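PDB 4ZCF: type III restriction-modification enzyme EcoP15I Mod subunit from Escherichia coli, which transfers a methyl group from S-adenosyl-L-methionine to N6 of one adenine in 5'-CAGCAG-3' DNA and joins the Res subunit for restriction. Local coordinates for residues 113-118 with 247-252; 169-174 with 204-209; 175-180 with 439-444; 184-189 with 213-218; 188-193 with 432-437. All coordinates share one frame; numbering follows the deposited sequence.

Contact 1: 113-118 with 247-252; sequences YAEKVK and YTKNKE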
# COMPACT_ATOMS: atom_id res chain seq x y z
N TYR A 113 -18.56 -1.93 -7.43
CA TYR A 113 -17.22 -1.39 -7.71
C TYR A 113 -16.05 -1.96 -6.96
O TYR A 113 -14.91 -1.55 -7.22
CB TYR A 113 -17.23 0.15 -7.68
CG TYR A 113 -18.11 0.71 -8.78
CD1 TYR A 113 -17.61 0.93 -10.05
CD2 TYR A 113 -19.48 0.91 -8.57
CE1 TYR A 113 -18.43 1.40 -11.08
CE2 TYR A 113 -20.31 1.33 -9.60
CZ TYR A 113 -19.78 1.60 -10.84
OH TYR A 113 -20.59 2.08 -11.84
N ALA A 114 -16.25 -2.79 -5.97
CA ALA A 114 -15.16 -3.56 -5.46
C ALA A 114 -14.88 -4.65 -6.44
O ALA A 114 -15.79 -5.18 -7.00
CB ALA A 114 -15.56 -4.15 -4.14
N GLU A 115 -13.64 -5.06 -6.64
CA GLU A 115 -12.48 -4.22 -6.76
C GLU A 115 -12.31 -3.94 -8.22
O GLU A 115 -11.81 -4.76 -8.94
CB GLU A 115 -11.26 -5.03 -6.30
CG GLU A 115 -11.54 -6.13 -5.28
CD GLU A 115 -10.43 -7.16 -5.11
OE1 GLU A 115 -10.14 -7.89 -6.06
OE2 GLU A 115 -9.88 -7.29 -4.01
N LYS A 116 -12.72 -2.77 -8.68
CA LYS A 116 -12.79 -2.48 -10.11
C LYS A 116 -12.10 -1.23 -10.56
O LYS A 116 -11.94 -1.06 -11.78
CB LYS A 116 -14.26 -2.46 -10.58
CG LYS A 116 -15.02 -3.73 -10.28
CD LYS A 116 -15.68 -4.31 -11.50
CE LYS A 116 -16.29 -5.66 -11.16
NZ LYS A 116 -17.23 -5.56 -9.98
N VAL A 117 -11.73 -0.33 -9.61
CA VAL A 117 -11.05 0.96 -9.82
C VAL A 117 -9.55 0.74 -10.04
O VAL A 117 -8.91 0.07 -9.22
CB VAL A 117 -11.34 1.95 -8.65
CG1 VAL A 117 -10.80 3.34 -8.94
CG2 VAL A 117 -12.83 2.02 -8.36
N LYS A 118 -8.98 1.27 -11.14
CA LYS A 118 -7.54 1.14 -11.44
C LYS A 118 -6.74 2.22 -10.73
O LYS A 118 -5.57 1.99 -10.38
CB LYS A 118 -7.27 1.23 -12.95
CG LYS A 118 -6.05 0.42 -13.41
CD LYS A 118 -5.80 0.61 -14.90
CE LYS A 118 -4.72 -0.29 -15.51
NZ LYS A 118 -3.43 -0.25 -14.77
N TYR A 247 0.13 4.71 -3.09
CA TYR A 247 0.04 3.37 -2.50
C TYR A 247 -0.65 2.46 -3.51
O TYR A 247 -1.31 2.94 -4.43
CB TYR A 247 -0.73 3.36 -1.15
CG TYR A 247 0.07 3.79 0.07
CD1 TYR A 247 0.41 5.13 0.26
CD2 TYR A 247 0.47 2.87 1.03
CE1 TYR A 247 1.18 5.53 1.35
CE2 TYR A 247 1.24 3.26 2.12
CZ TYR A 247 1.57 4.59 2.29
OH TYR A 247 2.27 5.01 3.40
N THR A 248 -0.47 1.17 -3.35
CA THR A 248 -1.05 0.13 -4.19
C THR A 248 -1.93 -0.75 -3.31
O THR A 248 -1.79 -0.71 -2.09
CB THR A 248 0.06 -0.60 -4.97
OG1 THR A 248 -0.52 -1.56 -5.85
CG2 THR A 248 1.07 -1.26 -4.07
N LYS A 249 -2.89 -1.50 -3.92
CA LYS A 249 -3.72 -2.41 -3.13
C LYS A 249 -2.89 -3.65 -2.79
O LYS A 249 -2.82 -4.05 -1.63
CB LYS A 249 -4.99 -2.81 -3.89
CG LYS A 249 -6.20 -2.85 -2.98
CD LYS A 249 -6.50 -4.23 -2.42
CE LYS A 249 -7.88 -4.28 -1.81
NZ LYS A 249 -8.97 -4.16 -2.83
N ASN A 250 -2.19 -4.18 -3.79
CA ASN A 250 -1.29 -5.31 -3.66
C ASN A 250 -0.03 -5.05 -4.47
O ASN A 250 -0.08 -5.15 -5.70
CB ASN A 250 -1.97 -6.60 -4.15
CG ASN A 250 -1.24 -7.86 -3.81
OD1 ASN A 250 -0.09 -7.86 -3.37
ND2 ASN A 250 -1.90 -8.98 -4.03
N LYS A 251 1.10 -4.78 -3.77
CA LYS A 251 2.41 -4.55 -4.37
C LYS A 251 2.86 -5.65 -5.32
O LYS A 251 3.57 -5.37 -6.28
CB LYS A 251 3.46 -4.30 -3.28
CG LYS A 251 4.78 -3.69 -3.79
CD LYS A 251 4.71 -2.21 -4.10
CE LYS A 251 6.05 -1.71 -4.57
NZ LYS A 251 6.06 -0.24 -4.78
N GLU A 252 2.40 -6.88 -5.08
CA GLU A 252 2.71 -8.08 -5.86
C GLU A 252 1.99 -8.06 -7.20
O GLU A 252 2.55 -8.51 -8.20
CB GLU A 252 2.30 -9.35 -5.08
CG GLU A 252 2.90 -9.46 -3.68
CD GLU A 252 4.35 -9.91 -3.62
OE1 GLU A 252 4.60 -11.13 -3.83
OE2 GLU A 252 5.23 -9.07 -3.35
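Glu115 and Lys249 form the one side-chain link here, a long salt bridge across a 9.7 Å gap between their CA atoms. Along 113-118, helix 102-113 ends at Tyr113, whose carbonyl O receives the backbone N of Lys116 at 2.9 Å, tightening the exit from the helix. Ala114 follows, modelled with a cis peptide bond to Glu115. The Glu115 side chain runs extended beyond CG and meets the lysine chain at about a right angle; its OE2 lies 3.5 Å from Lys249 NZ, a weak hydrogen bond within the ion pair. Lys249 reaches it through a chain bent at chi2 (-94°) and chi4, and the same NZ binds more firmly to the carbonyl oxygens of Met189 and Arg186, where helix 171-188 gives out. Glu115 also packs on Lys128 of the restriction subunit. From Val117 the chain enters strand 117-122. The pair thus joins two loops at one end of the Rossmann-like methyltransferase sheet: the entry to strand 117-122 and the exit of antiparallel strand 241-248.

Contact 2: 169-174 with 204-209; sequences SSHSAW and FSQLKL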
# COMPACT_ATOMS: atom_id res chain seq x y z
N SER A 169 -10.09 21.20 14.64
CA SER A 169 -9.19 21.19 13.47
C SER A 169 -7.78 20.59 13.77
O SER A 169 -6.79 20.92 13.11
CB SER A 169 -9.08 22.59 12.87
OG SER A 169 -8.38 23.47 13.73
N SER A 170 -7.72 19.66 14.76
CA SER A 170 -6.50 18.98 15.20
C SER A 170 -6.16 17.79 14.28
O SER A 170 -6.96 17.43 13.41
CB SER A 170 -6.69 18.51 16.63
OG SER A 170 -7.62 17.44 16.66
N HIS A 171 -5.00 17.17 14.48
CA HIS A 171 -4.54 16.00 13.73
C HIS A 171 -5.50 14.85 13.93
O HIS A 171 -5.83 14.16 12.96
CB HIS A 171 -3.13 15.59 14.17
CG HIS A 171 -2.05 16.56 13.80
ND1 HIS A 171 -1.69 16.76 12.48
CD2 HIS A 171 -1.21 17.26 14.59
CE1 HIS A 171 -0.70 17.63 12.51
NE2 HIS A 171 -0.37 17.95 13.76
N SER A 172 -5.95 14.63 15.17
CA SER A 172 -6.91 13.57 15.50
C SER A 172 -8.27 13.78 14.83
O SER A 172 -8.83 12.82 14.32
CB SER A 172 -7.04 13.38 17.01
OG SER A 172 -7.30 14.59 17.69
N ALA A 173 -8.78 15.04 14.78
CA ALA A 173 -10.04 15.38 14.10
C ALA A 173 -9.88 15.09 12.60
O ALA A 173 -10.73 14.38 12.01
CB ALA A 173 -10.40 16.83 14.32
N TRP A 174 -8.73 15.53 12.02
CA TRP A 174 -8.38 15.27 10.62
C TRP A 174 -8.28 13.78 10.31
O TRP A 174 -8.84 13.34 9.31
CB TRP A 174 -7.11 16.03 10.21
CG TRP A 174 -6.91 16.07 8.72
CD1 TRP A 174 -7.39 17.01 7.85
CD2 TRP A 174 -6.16 15.13 7.92
NE1 TRP A 174 -6.97 16.73 6.57
CE2 TRP A 174 -6.23 15.57 6.58
CE3 TRP A 174 -5.43 13.96 8.22
CZ2 TRP A 174 -5.60 14.88 5.53
CZ3 TRP A 174 -4.81 13.26 7.18
CH2 TRP A 174 -4.88 13.73 5.86
N PHE A 204 1.25 15.55 6.16
CA PHE A 204 2.05 14.58 5.40
C PHE A 204 2.41 13.31 6.19
O PHE A 204 2.02 12.23 5.77
CB PHE A 204 3.28 15.24 4.73
CG PHE A 204 4.27 14.32 4.03
CD1 PHE A 204 3.82 13.32 3.17
CD2 PHE A 204 5.64 14.50 4.17
CE1 PHE A 204 4.73 12.49 2.50
CE2 PHE A 204 6.54 13.66 3.51
CZ PHE A 204 6.08 12.66 2.68
N SER A 205 3.10 13.46 7.35
CA SER A 205 3.53 12.35 8.22
C SER A 205 2.36 11.56 8.79
O SER A 205 2.37 10.33 8.69
CB SER A 205 4.43 12.86 9.33
OG SER A 205 5.21 13.95 8.88
N GLN A 206 1.32 12.26 9.30
CA GLN A 206 0.09 11.67 9.87
C GLN A 206 -0.71 10.86 8.87
O GLN A 206 -1.23 9.80 9.23
CB GLN A 206 -0.80 12.74 10.49
CG GLN A 206 -0.26 13.29 11.82
CD GLN A 206 0.86 14.32 11.69
OE1 GLN A 206 1.24 14.80 10.60
NE2 GLN A 206 1.37 14.70 12.84
N LEU A 207 -0.81 11.33 7.60
CA LEU A 207 -1.51 10.60 6.54
C LEU A 207 -0.70 9.40 6.11
O LEU A 207 -1.27 8.33 5.90
CB LEU A 207 -1.72 11.51 5.33
CG LEU A 207 -2.20 10.89 4.02
CD1 LEU A 207 -3.67 10.33 4.12
CD2 LEU A 207 -2.01 11.87 2.89
N LYS A 208 0.60 9.57 5.95
CA LYS A 208 1.53 8.54 5.54
C LYS A 208 1.50 7.40 6.54
O LYS A 208 1.48 6.24 6.12
CB LYS A 208 2.96 9.10 5.40
CG LYS A 208 3.36 9.47 3.98
CD LYS A 208 3.58 8.24 3.05
CE LYS A 208 4.93 7.58 3.19
NZ LYS A 208 4.97 6.65 4.35
N LEU A 209 1.43 7.74 7.85
CA LEU A 209 1.31 6.75 8.93
C LEU A 209 -0.05 6.04 8.95
O LEU A 209 -0.07 4.82 9.16
CB LEU A 209 1.73 7.30 10.31
CG LEU A 209 3.26 7.63 10.47
CD1 LEU A 209 3.60 7.91 11.90
CD2 LEU A 209 4.14 6.49 9.99
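The imidazole of His171 carries the side-chain amide of Gln206 flat on one face, the two planes only 7° apart. Gln206 NE2 sits over the middle of the His171 ring, 3.6 Å above its plane, and Gln206 CD lies 3.6 Å from His171 ND1. A bend at chi2 of Gln206 (79°) folds the amide into this stack. Hydrogen bonds at both ring nitrogens, ND1 to Glu203 and NE2 to Glu217 of the second subunit, hold the imidazole's orientation. Tyr56 of that subunit also meets the imidazole. The indole of Trp174 is used differently: its rim faces Leu207, with Trp174 CH2 3.9 Å from Leu207 CB, while Phe133 makes an edge-to-face contact with it. Trp174 NE1 bonds to the carbonyl of Pro125, within the predicted S-adenosyl methionine-binding residues 123-126. The contact joins the first turn of helix 171-188 to helix 204-215, whose Leu207 continues inward onto Ile197 and Ile199 of strand 193-199 and Ile245 of strand 241-248.

Contact 3: 175-180 with 439-444; sequences LTFIYP and DFFAGS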
# COMPACT_ATOMS: atom_id res chain seq x y z
N LEU A 175 -7.64 12.98 11.18
CA LEU A 175 -7.52 11.52 11.01
C LEU A 175 -8.86 10.80 11.15
O LEU A 175 -9.09 9.80 10.47
CB LEU A 175 -6.48 10.93 11.97
CG LEU A 175 -4.99 11.34 11.76
CD1 LEU A 175 -4.17 11.02 12.99
CD2 LEU A 175 -4.36 10.64 10.56
N THR A 176 -9.78 11.34 11.99
CA THR A 176 -11.13 10.80 12.19
C THR A 176 -11.91 11.01 10.89
O THR A 176 -12.71 10.15 10.51
CB THR A 176 -11.81 11.47 13.42
OG1 THR A 176 -10.93 11.44 14.54
CG2 THR A 176 -13.14 10.80 13.80
N PHE A 177 -11.67 12.14 10.20
CA PHE A 177 -12.31 12.47 8.93
C PHE A 177 -11.85 11.58 7.76
O PHE A 177 -12.72 11.00 7.12
CB PHE A 177 -12.20 13.98 8.63
CG PHE A 177 -12.61 14.39 7.23
CD1 PHE A 177 -13.92 14.25 6.79
CD2 PHE A 177 -11.68 14.94 6.35
CE1 PHE A 177 -14.29 14.61 5.50
CE2 PHE A 177 -12.05 15.29 5.05
CZ PHE A 177 -13.35 15.12 4.64
N ILE A 178 -10.52 11.45 7.49
CA ILE A 178 -10.05 10.62 6.35
C ILE A 178 -10.13 9.12 6.50
O ILE A 178 -10.41 8.46 5.51
CB ILE A 178 -8.72 11.06 5.66
CG1 ILE A 178 -7.60 11.28 6.67
CG2 ILE A 178 -8.90 12.28 4.74
CD1 ILE A 178 -6.85 10.05 7.09
N TYR A 179 -9.77 8.56 7.69
CA TYR A 179 -9.77 7.11 7.94
C TYR A 179 -10.92 6.31 7.27
O TYR A 179 -10.60 5.38 6.50
CB TYR A 179 -9.65 6.75 9.45
CG TYR A 179 -9.57 5.26 9.71
CD1 TYR A 179 -10.71 4.46 9.69
CD2 TYR A 179 -8.34 4.63 9.92
CE1 TYR A 179 -10.63 3.08 9.82
CE2 TYR A 179 -8.25 3.25 10.09
CZ TYR A 179 -9.41 2.48 10.04
OH TYR A 179 -9.36 1.11 10.18
N PRO A 180 -12.23 6.57 7.55
CA PRO A 180 -13.27 5.71 6.97
C PRO A 180 -13.37 5.83 5.45
O PRO A 180 -13.76 4.86 4.78
CB PRO A 180 -14.53 6.16 7.69
CG PRO A 180 -14.27 7.58 8.05
CD PRO A 180 -12.84 7.59 8.44
N ASP A 439 -12.26 10.09 -8.14
CA ASP A 439 -11.94 11.24 -7.29
C ASP A 439 -13.14 11.48 -6.40
O ASP A 439 -14.18 11.82 -6.90
CB ASP A 439 -11.60 12.52 -8.11
CG ASP A 439 -10.92 13.64 -7.32
OD1 ASP A 439 -11.19 13.78 -6.10
OD2 ASP A 439 -10.09 14.33 -7.91
N PHE A 440 -13.01 11.23 -5.10
CA PHE A 440 -14.14 11.41 -4.18
C PHE A 440 -14.15 12.74 -3.41
O PHE A 440 -14.99 12.94 -2.56
CB PHE A 440 -14.42 10.16 -3.32
CG PHE A 440 -13.26 9.62 -2.51
CD1 PHE A 440 -13.03 10.05 -1.21
CD2 PHE A 440 -12.43 8.63 -3.03
CE1 PHE A 440 -11.96 9.55 -0.46
CE2 PHE A 440 -11.37 8.12 -2.28
CZ PHE A 440 -11.13 8.59 -1.00
N PHE A 441 -13.24 13.67 -3.78
CA PHE A 441 -13.12 15.06 -3.32
C PHE A 441 -13.02 15.86 -4.62
O PHE A 441 -12.03 16.57 -4.80
CB PHE A 441 -11.85 15.30 -2.45
CG PHE A 441 -11.93 14.75 -1.04
CD1 PHE A 441 -12.63 15.44 -0.04
CD2 PHE A 441 -11.31 13.55 -0.70
CE1 PHE A 441 -12.70 14.93 1.26
CE2 PHE A 441 -11.39 13.05 0.60
CZ PHE A 441 -12.08 13.74 1.57
N ALA A 442 -14.01 15.71 -5.55
CA ALA A 442 -14.02 16.34 -6.88
C ALA A 442 -13.39 17.73 -6.97
O ALA A 442 -12.61 18.01 -7.90
CB ALA A 442 -15.43 16.36 -7.46
N GLY A 443 -13.72 18.58 -5.99
CA GLY A 443 -13.29 19.96 -5.89
C GLY A 443 -13.98 20.79 -6.94
O GLY A 443 -15.18 21.04 -6.84
N SER A 444 -13.23 21.15 -8.00
CA SER A 444 -13.66 21.92 -9.15
C SER A 444 -14.02 21.06 -10.35
O SER A 444 -14.63 21.57 -11.28
CB SER A 444 -12.57 22.93 -9.53
OG SER A 444 -11.26 22.38 -9.62
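Phe177 of helix 171-188 meets Phe441 of the loop 439-444, whose sequence Asp-Phe-Phe-Ala-Gly-Ser matches the FxGxG-type motif of the N4/N6 methyltransferases, the loop between a parallel strand and the next helix that in relatives helps hold S-adenosyl methionine. The aromatic contact is rim to rim: ring centroids stand 5.8 Å apart with planes at 69°, and neither ring covers the other's face. The side chains approach from opposite directions, CZ of Phe177 lying near the plane of the Phe441 ring, 3.4 Å from Phe441 CE1. Phe177 gets there because its CG is anti to the backbone N (chi1 170°), which swings the ring beyond the helix surface; it also touches Pro125 and Tyr135. Other apolar packing comes from Phe440, whose side chain lies on Ile120 and Ile122 of strand 117-122. Hydrogen bonding shapes the loop itself, Asp439 OD2 being held by Thr447. The other oxygen closes an Asx turn: Asp439 OD1 takes the backbone N-H of Phe441 at 3.1 Å, on its anti side.

Contact 4: 184-189 with 213-218; sequences IARELM and EIFGEQ. With MN (manganese (II) ion), chain G.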
# COMPACT_ATOMS: atom_id res chain seq x y z
N ILE A 184 -12.86 2.55 3.08
CA ILE A 184 -13.83 2.10 2.06
C ILE A 184 -13.25 2.14 0.67
O ILE A 184 -13.51 1.23 -0.10
CB ILE A 184 -15.23 2.83 2.13
CG1 ILE A 184 -15.89 2.72 3.55
CG2 ILE A 184 -16.19 2.34 1.02
CD1 ILE A 184 -16.32 1.26 4.01
N ALA A 185 -12.50 3.21 0.33
CA ALA A 185 -11.87 3.37 -0.98
C ALA A 185 -10.98 2.19 -1.30
O ALA A 185 -11.06 1.70 -2.43
CB ALA A 185 -11.08 4.67 -1.06
N ARG A 186 -10.20 1.67 -0.30
CA ARG A 186 -9.30 0.51 -0.51
C ARG A 186 -10.03 -0.70 -1.12
O ARG A 186 -9.48 -1.39 -1.99
CB ARG A 186 -8.58 0.12 0.80
CG ARG A 186 -7.49 -0.95 0.64
CD ARG A 186 -7.11 -1.50 1.99
NE ARG A 186 -6.02 -2.47 1.94
CZ ARG A 186 -6.20 -3.78 1.79
NH1 ARG A 186 -7.42 -4.28 1.64
NH2 ARG A 186 -5.15 -4.60 1.77
N GLU A 187 -11.27 -0.92 -0.68
CA GLU A 187 -12.16 -1.98 -1.11
C GLU A 187 -12.50 -1.91 -2.59
O GLU A 187 -12.65 -2.95 -3.23
CB GLU A 187 -13.45 -1.93 -0.28
CG GLU A 187 -13.25 -1.87 1.24
CD GLU A 187 -14.44 -2.20 2.12
OE1 GLU A 187 -15.41 -2.80 1.61
OE2 GLU A 187 -14.38 -1.91 3.34
N LEU A 188 -12.57 -0.68 -3.16
CA LEU A 188 -12.92 -0.44 -4.57
C LEU A 188 -11.79 -0.65 -5.54
O LEU A 188 -12.01 -0.84 -6.74
CB LEU A 188 -13.51 0.96 -4.75
CG LEU A 188 -14.74 1.36 -3.89
CD1 LEU A 188 -15.28 2.68 -4.37
CD2 LEU A 188 -15.85 0.26 -3.91
N MET A 189 -10.56 -0.66 -4.99
CA MET A 189 -9.32 -0.80 -5.72
C MET A 189 -9.07 -2.18 -6.20
O MET A 189 -9.05 -3.12 -5.41
CB MET A 189 -8.15 -0.36 -4.84
CG MET A 189 -8.09 1.12 -4.62
SD MET A 189 -6.83 1.64 -3.43
CE MET A 189 -5.40 1.20 -4.33
N GLU A 213 -1.16 1.99 8.07
CA GLU A 213 -2.18 1.22 8.78
C GLU A 213 -3.17 0.55 7.85
O GLU A 213 -3.29 -0.68 7.87
CB GLU A 213 -2.93 2.14 9.78
CG GLU A 213 -2.81 1.73 11.24
CD GLU A 213 -3.73 0.59 11.60
OE1 GLU A 213 -4.96 0.73 11.41
OE2 GLU A 213 -3.22 -0.46 12.06
N ILE A 214 -3.89 1.36 7.01
CA ILE A 214 -4.93 0.92 6.07
C ILE A 214 -4.38 0.07 4.91
O ILE A 214 -5.04 -0.90 4.52
CB ILE A 214 -5.84 2.14 5.60
CG1 ILE A 214 -6.61 2.77 6.78
CG2 ILE A 214 -6.80 1.84 4.42
CD1 ILE A 214 -6.64 4.25 6.74
N PHE A 215 -3.20 0.42 4.33
CA PHE A 215 -2.70 -0.34 3.17
C PHE A 215 -1.54 -1.27 3.40
O PHE A 215 -1.26 -2.11 2.55
CB PHE A 215 -2.32 0.60 2.03
CG PHE A 215 -3.45 1.43 1.48
CD1 PHE A 215 -4.20 0.98 0.40
CD2 PHE A 215 -3.69 2.71 1.97
CE1 PHE A 215 -5.23 1.75 -0.12
CE2 PHE A 215 -4.71 3.49 1.44
CZ PHE A 215 -5.49 3.01 0.41
N GLY A 216 -0.81 -1.07 4.49
CA GLY A 216 0.42 -1.81 4.73
C GLY A 216 1.58 -1.07 4.10
O GLY A 216 1.52 -0.68 2.92
N GLU A 217 2.64 -0.87 4.90
CA GLU A 217 3.89 -0.19 4.54
C GLU A 217 4.58 -0.80 3.31
O GLU A 217 5.27 -0.09 2.58
CB GLU A 217 4.86 -0.23 5.73
CG GLU A 217 5.94 0.82 5.66
CD GLU A 217 7.03 0.67 6.69
OE1 GLU A 217 8.22 0.72 6.30
OE2 GLU A 217 6.70 0.49 7.89
N GLN A 218 4.42 -2.13 3.12
CA GLN A 218 4.97 -2.91 2.01
C GLN A 218 4.32 -2.49 0.67
O GLN A 218 4.89 -2.72 -0.42
CB GLN A 218 4.75 -4.40 2.28
MN MN G . -3.14 -1.91 13.92
O HOH W 1 -3.33 -2.85 0.54
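Arg186 lays its aliphatic stem along Phe215, the two side chains sliding past each other in opposite directions. With CG anti to the backbone N (chi1 -172°) and an extended run from CG to NE, Arg186 CG comes to 3.6 Å from Phe215 CE1 and the guanidinium is brought beyond the ring, planes 43° apart. Arg186 NE comes 3.2 Å from Ile214 O, but at an angle too poor for a hydrogen bond. A water links the polar end to the other helix, accepting weakly from Arg186 NH2 and donating to Phe215 O at 3.0 Å. Met189 crosses the phenylalanine at about a right angle; an extended chi2 delivers Met189 SD to the ring's edge, 3.7 Å from Phe215 CE1, a Met-aromatic contact. Ile214 CG2 covers part of one face of the same ring. One residue before Ile214, Glu213 OE2 binds a manganese ion at 2.4 Å. Gly216, with positive phi, then turns the chain out of helix 204-215. Ile184 and Leu188 pack on helix 102-113, and Ala185 and Met189 on Ile120 of strand 117-122: the helix layer of a Rossmann-like domain, with helix 171-188 in the beta-alpha-beta crossover from strand 117-122 to strand 193-199.

Contact 5: 188-193 with 432-437; sequences LMREDG and DGEGIV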
# COMPACT_ATOMS: atom_id res chain seq x y z
N LEU A 188 -12.57 -0.68 -3.16
CA LEU A 188 -12.92 -0.44 -4.57
C LEU A 188 -11.79 -0.65 -5.54
O LEU A 188 -12.01 -0.84 -6.74
CB LEU A 188 -13.51 0.96 -4.75
CG LEU A 188 -14.74 1.36 -3.89
CD1 LEU A 188 -15.28 2.68 -4.37
CD2 LEU A 188 -15.85 0.26 -3.91
N MET A 189 -10.56 -0.66 -4.99
CA MET A 189 -9.32 -0.80 -5.72
C MET A 189 -9.07 -2.18 -6.20
O MET A 189 -9.05 -3.12 -5.41
CB MET A 189 -8.15 -0.36 -4.84
CG MET A 189 -8.09 1.12 -4.62
SD MET A 189 -6.83 1.64 -3.43
CE MET A 189 -5.40 1.20 -4.33
N ARG A 190 -8.76 -2.29 -7.49
CA ARG A 190 -8.30 -3.52 -8.16
C ARG A 190 -6.96 -3.89 -7.46
O ARG A 190 -6.26 -2.99 -6.96
CB ARG A 190 -8.00 -3.17 -9.61
CG ARG A 190 -8.93 -3.76 -10.65
CD ARG A 190 -8.83 -3.02 -11.99
NE ARG A 190 -7.57 -3.29 -12.70
CZ ARG A 190 -7.34 -3.00 -13.98
NH1 ARG A 190 -8.27 -2.41 -14.73
NH2 ARG A 190 -6.16 -3.30 -14.54
N GLU A 191 -6.60 -5.17 -7.42
CA GLU A 191 -5.35 -5.60 -6.78
C GLU A 191 -4.12 -4.90 -7.38
O GLU A 191 -3.20 -4.54 -6.66
CB GLU A 191 -5.21 -7.12 -6.84
CG GLU A 191 -6.20 -7.83 -5.93
CD GLU A 191 -5.57 -8.48 -4.71
OE1 GLU A 191 -5.09 -9.63 -4.84
OE2 GLU A 191 -5.55 -7.83 -3.64
N ASP A 192 -4.14 -4.67 -8.69
CA ASP A 192 -3.08 -4.02 -9.47
C ASP A 192 -3.26 -2.48 -9.51
O ASP A 192 -2.59 -1.80 -10.28
CB ASP A 192 -3.06 -4.62 -10.90
CG ASP A 192 -4.25 -4.30 -11.81
OD1 ASP A 192 -5.30 -3.85 -11.29
OD2 ASP A 192 -4.12 -4.50 -13.03
N GLY A 193 -4.23 -1.99 -8.72
CA GLY A 193 -4.65 -0.59 -8.61
C GLY A 193 -3.83 0.22 -7.65
O GLY A 193 -3.05 -0.34 -6.87
N ASP A 432 -2.98 2.44 -18.24
CA ASP A 432 -2.26 2.49 -19.53
C ASP A 432 -3.23 2.58 -20.72
O ASP A 432 -3.29 1.67 -21.55
CB ASP A 432 -1.22 1.36 -19.65
CG ASP A 432 0.05 1.74 -20.40
OD1 ASP A 432 0.74 2.69 -19.96
OD2 ASP A 432 0.37 1.05 -21.40
N GLY A 433 -3.98 3.69 -20.77
CA GLY A 433 -4.98 3.95 -21.80
C GLY A 433 -6.38 3.42 -21.50
O GLY A 433 -7.32 3.72 -22.23
N GLU A 434 -6.52 2.67 -20.41
CA GLU A 434 -7.78 2.03 -19.97
C GLU A 434 -7.90 2.07 -18.43
O GLU A 434 -6.88 2.03 -17.74
CB GLU A 434 -7.77 0.56 -20.49
CG GLU A 434 -8.37 -0.53 -19.60
CD GLU A 434 -7.57 -1.08 -18.43
OE1 GLU A 434 -6.32 -0.93 -18.43
OE2 GLU A 434 -8.19 -1.67 -17.51
N GLY A 435 -9.13 2.09 -17.91
CA GLY A 435 -9.37 2.03 -16.48
C GLY A 435 -10.25 3.09 -15.88
O GLY A 435 -10.39 4.18 -16.42
N ILE A 436 -10.82 2.76 -14.72
CA ILE A 436 -11.70 3.63 -13.94
C ILE A 436 -10.81 4.54 -13.09
O ILE A 436 -9.90 4.05 -12.42
CB ILE A 436 -12.69 2.76 -13.09
CG1 ILE A 436 -13.77 2.10 -13.99
CG2 ILE A 436 -13.30 3.53 -11.91
CD1 ILE A 436 -14.61 0.96 -13.32
N VAL A 437 -11.04 5.88 -13.17
CA VAL A 437 -10.31 6.87 -12.37
C VAL A 437 -11.31 7.47 -11.39
O VAL A 437 -12.32 8.01 -11.83
CB VAL A 437 -9.55 7.93 -13.21
CG1 VAL A 437 -8.98 9.03 -12.32
CG2 VAL A 437 -8.45 7.29 -14.04
O HOH W 2 -10.74 -0.22 -13.98
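Arg190 and Glu434 meet through a straight charged hydrogen bond: Arg190 NH1 donates to Glu434 OE2 at 2.9 Å with an N-H...O angle of 166°. The carboxylate oxygen uses its syn lone pair and lies in the guanidinium plane, so this end of the arginine is met edge-on, the two flat groups being nearly coplanar. The firm part of the network is on the arginine's own side. A type I turn from Arg190 to Gly193, closed by the bond from Gly193 N to Arg190 O, swings Asp192 back beside the guanidinium, which grips it side-on: Arg190 NE binds Asp192 OD1 at 2.7 Å and Arg190 NH2 binds Asp192 OD2 at 2.8 Å, both through syn lone pairs. The bend at chi3 of Arg190 (72°) turns the head toward both partners. The solvent side is looser: Glu434 is exposed and arrives through a chain bent at chi2. A separate, weaker link to strand 434-439 runs through a water that accepts weakly from Arg190 NH1 and takes the backbone N-H of Ile436 at 3.1 Å. Lys118 of the intervening strand 117-122 touches both Arg190 and Glu434. With three nitrogens engaged in its plane, the guanidinium is held against rotation. Its positive charge probably offsets the two carboxylates, whose nearer oxygens, Asp192 OD2 and Glu434 OE2, remain 6.7 Å apart.

How the contacts relate
From the N terminus, 113-118 opens the first loop, which contact 1 closes at 247-252 around the whole of contacts 2 and 4. Four more openings follow along helix 171-188 and its exit. Contact 2 closes soonest, at 204-209, and contact 4 closes at 213-218; these two cross while joining the same pair of helices at successive levels. Contacts 3 and 5 run on to 439-444 and 432-437, both crossing contacts 1 and 2, with contact 5 lying within the span of contact 3, as does contact 4. Contacts 4 and 5 share Leu188 and Met189, and contact 1 touches both at this same helix exit. Together they tie the helix layer to strands 117-122, 241-248 and 434-439.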